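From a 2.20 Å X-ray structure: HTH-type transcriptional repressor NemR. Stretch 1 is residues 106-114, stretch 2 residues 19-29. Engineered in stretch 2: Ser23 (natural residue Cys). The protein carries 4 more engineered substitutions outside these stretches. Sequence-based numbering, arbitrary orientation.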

# COMPACT_ATOMS: atom_id res chain seq x y z
N SER A 106 9.31 -5.69 11.17
CA SER A 106 8.21 -6.61 11.42
C SER A 106 7.07 -6.25 10.48
O SER A 106 6.38 -5.25 10.70
CB SER A 106 7.75 -6.49 12.88
OG SER A 106 6.85 -7.52 13.23
N GLY A 107 6.88 -7.05 9.44
CA GLY A 107 5.91 -6.75 8.41
C GLY A 107 4.47 -6.62 8.89
O GLY A 107 4.18 -6.82 10.07
N CYS A 108 3.58 -6.27 7.98
CA CYS A 108 2.16 -6.21 8.29
C CYS A 108 1.40 -7.13 7.33
O CYS A 108 1.64 -7.10 6.12
CB CYS A 108 1.67 -4.76 8.19
SG CYS A 108 -0.09 -4.53 8.40
N LEU A 109 0.50 -7.95 7.87
CA LEU A 109 -0.16 -8.98 7.06
C LEU A 109 -0.98 -8.40 5.93
O LEU A 109 -0.89 -8.86 4.79
CB LEU A 109 -1.01 -9.91 7.92
CG LEU A 109 -1.35 -11.28 7.29
CD1 LEU A 109 -0.09 -12.10 7.04
CD2 LEU A 109 -2.33 -12.09 8.12
N THR A 110 -1.79 -7.38 6.23
CA THR A 110 -2.61 -6.77 5.18
C THR A 110 -1.72 -6.23 4.08
O THR A 110 -1.92 -6.54 2.89
CB THR A 110 -3.55 -5.67 5.73
OG1 THR A 110 -4.55 -6.27 6.56
CG2 THR A 110 -4.24 -4.95 4.59
N VAL A 111 -0.69 -5.50 4.48
CA VAL A 111 0.25 -4.91 3.54
C VAL A 111 0.93 -5.95 2.66
O VAL A 111 0.98 -5.81 1.44
CB VAL A 111 1.32 -4.07 4.25
CG1 VAL A 111 2.13 -3.30 3.23
CG2 VAL A 111 0.66 -3.09 5.21
N LYS A 112 1.44 -7.01 3.29
CA LYS A 112 2.09 -8.08 2.54
C LYS A 112 1.12 -8.80 1.62
O LYS A 112 1.46 -9.14 0.48
CB LYS A 112 2.72 -9.09 3.50
CG LYS A 112 3.54 -10.17 2.81
CD LYS A 112 5.02 -10.03 3.15
CE LYS A 112 5.84 -11.24 2.70
NZ LYS A 112 6.46 -11.04 1.38
N LEU A 113 -0.09 -9.06 2.11
CA LEU A 113 -1.03 -9.86 1.32
C LEU A 113 -1.78 -9.03 0.25
O LEU A 113 -2.36 -9.58 -0.69
CB LEU A 113 -1.98 -10.64 2.24
CG LEU A 113 -1.51 -12.08 2.58
CD1 LEU A 113 -0.05 -12.13 3.01
CD2 LEU A 113 -2.39 -12.70 3.66
N SER A 114 -1.73 -7.70 0.38
CA SER A 114 -2.12 -6.80 -0.71
C SER A 114 -1.64 -7.30 -2.07
O SER A 114 -2.43 -7.49 -3.00
CB SER A 114 -1.47 -5.46 -0.47
OG SER A 114 -0.10 -5.54 -0.80
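Stretch 2, residues 19-29: GEQLSLQRGFT

Stretch 2 enters as a helix already under way at Gly19, with phi/psi values close to -60/-45 through Ser23. Gly27 breaks the helical pattern: its phi of 83° and psi of 161° would jam a CB against the preceding carbonyl oxygen, a conformation that by itself calls for glycine. In stretch 1, Cys108 occupies the N-cap position and the helix runs from Leu109. The N-to-C directions of the two helices differ by 54°, and their axes approach to 9.2 Å. Two pairs fix the register: Leu109 CA lies 5.7 Å from Leu24 CA, and Leu113 CA lies 6.5 Å from Gly27 CA. One helical turn on stretch 1 thus matches three residues on stretch 2, so both stretches advance in the same general sense.

No hydrogen bond crosses the contact, which buries 422 Å² in all and rests on packing. Leu24, chi1 t and chi2 p, sets its CD1 against the backbone leading into the stretch 1 helix, 3.5 Å from Gly107 C and 3.8 Å from Leu109 N. An ideal CB on Gly107 would come within 3.1 Å of Leu24 CD1, so the absence of a side chain there makes room for the leucine. Leu109 reaches back with CD1, 4.3 Å from Leu24 CB and 4.1 Å from CB of the engineered Ser23, while its CD2 lies 4.3 Å from Glu20 CG. Ser23 OG is turned to its own helix, donating to Gly19 O at 3.0 Å.

Lys112 points its CA-to-CB bond toward stretch 2 and lays its chain over the helix's last turn: CE is 3.2 Å from Leu24 O and 3.5 Å from Gly27 N. Beyond it, Leu113 CD1 approaches Phe28 N at 4.1 Å, and Leu113 CG lies 4.4 Å from Phe28 CB, extending the apolar packing past the glycine.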

# COMPACT_ATOMS: atom_id res chain seq x y z
N GLY A 19 0.95 -20.53 10.49
CA GLY A 19 0.60 -20.06 9.16
C GLY A 19 0.73 -18.56 9.02
O GLY A 19 1.18 -18.07 7.98
N GLU A 20 0.34 -17.83 10.06
CA GLU A 20 0.45 -16.37 10.02
C GLU A 20 1.91 -15.94 9.95
O GLU A 20 2.28 -15.15 9.08
CB GLU A 20 -0.29 -15.72 11.20
CG GLU A 20 -0.16 -14.19 11.23
CD GLU A 20 -1.17 -13.52 12.14
OE1 GLU A 20 -1.03 -12.30 12.35
OE2 GLU A 20 -2.10 -14.20 12.62
N GLN A 21 2.75 -16.48 10.83
CA GLN A 21 4.18 -16.17 10.83
C GLN A 21 4.81 -16.42 9.46
O GLN A 21 5.55 -15.57 8.95
CB GLN A 21 4.92 -16.95 11.93
N LEU A 22 4.51 -17.57 8.87
CA LEU A 22 5.08 -17.95 7.57
C LEU A 22 4.56 -17.10 6.41
O LEU A 22 5.34 -16.70 5.54
CB LEU A 22 4.84 -19.43 7.28
CG LEU A 22 5.67 -20.46 8.04
CD1 LEU A 22 5.16 -21.87 7.74
CD2 LEU A 22 7.14 -20.33 7.65
N SER A 23 3.25 -16.85 6.38
CA SER A 23 2.64 -15.97 5.38
C SER A 23 3.29 -14.59 5.44
O SER A 23 3.58 -13.99 4.41
CB SER A 23 1.14 -15.80 5.65
OG SER A 23 0.41 -16.97 5.32
N LEU A 24 3.52 -14.11 6.66
CA LEU A 24 4.06 -12.78 6.87
C LEU A 24 5.48 -12.72 6.35
O LEU A 24 5.93 -11.68 5.84
CB LEU A 24 4.02 -12.42 8.36
CG LEU A 24 4.53 -11.05 8.79
CD1 LEU A 24 3.77 -9.96 8.05
CD2 LEU A 24 4.41 -10.85 10.29
N GLN A 25 6.19 -13.85 6.44
CA GLN A 25 7.58 -13.93 6.04
C GLN A 25 7.75 -14.08 4.53
O GLN A 25 8.67 -13.49 3.95
CB GLN A 25 8.27 -15.12 6.73
CG GLN A 25 8.77 -14.85 8.14
CD GLN A 25 9.71 -15.94 8.64
OE1 GLN A 25 9.56 -17.12 8.29
NE2 GLN A 25 10.68 -15.56 9.47
N ARG A 26 6.89 -14.87 3.89
CA ARG A 26 7.12 -15.21 2.49
C ARG A 26 5.89 -15.14 1.60
O ARG A 26 5.90 -15.65 0.48
CB ARG A 26 7.80 -16.58 2.38
CG ARG A 26 9.31 -16.51 2.55
CD ARG A 26 9.92 -17.84 2.95
NE ARG A 26 10.73 -17.71 4.15
CZ ARG A 26 10.32 -18.04 5.37
NH1 ARG A 26 9.10 -18.55 5.54
NH2 ARG A 26 11.12 -17.88 6.42
N GLY A 27 4.84 -14.49 2.09
CA GLY A 27 3.59 -14.43 1.34
C GLY A 27 2.74 -15.67 1.58
O GLY A 27 3.26 -16.71 2.01
N PHE A 28 1.45 -15.58 1.30
CA PHE A 28 0.57 -16.73 1.51
C PHE A 28 0.70 -17.79 0.41
O PHE A 28 0.78 -18.99 0.70
CB PHE A 28 -0.90 -16.32 1.69
CG PHE A 28 -1.80 -17.49 1.96
CD1 PHE A 28 -1.80 -18.11 3.21
CD2 PHE A 28 -2.63 -18.00 0.97
CE1 PHE A 28 -2.63 -19.19 3.47
CE2 PHE A 28 -3.45 -19.10 1.22
CZ PHE A 28 -3.45 -19.69 2.47
N THR A 29 0.69 -17.36 -0.85
CA THR A 29 0.83 -18.28 -1.97
C THR A 29 2.20 -18.92 -1.94
O THR A 29 2.39 -20.05 -2.41
CB THR A 29 0.65 -17.56 -3.31
OG1 THR A 29 1.25 -16.26 -3.24
CG2 THR A 29 -0.84 -17.42 -3.64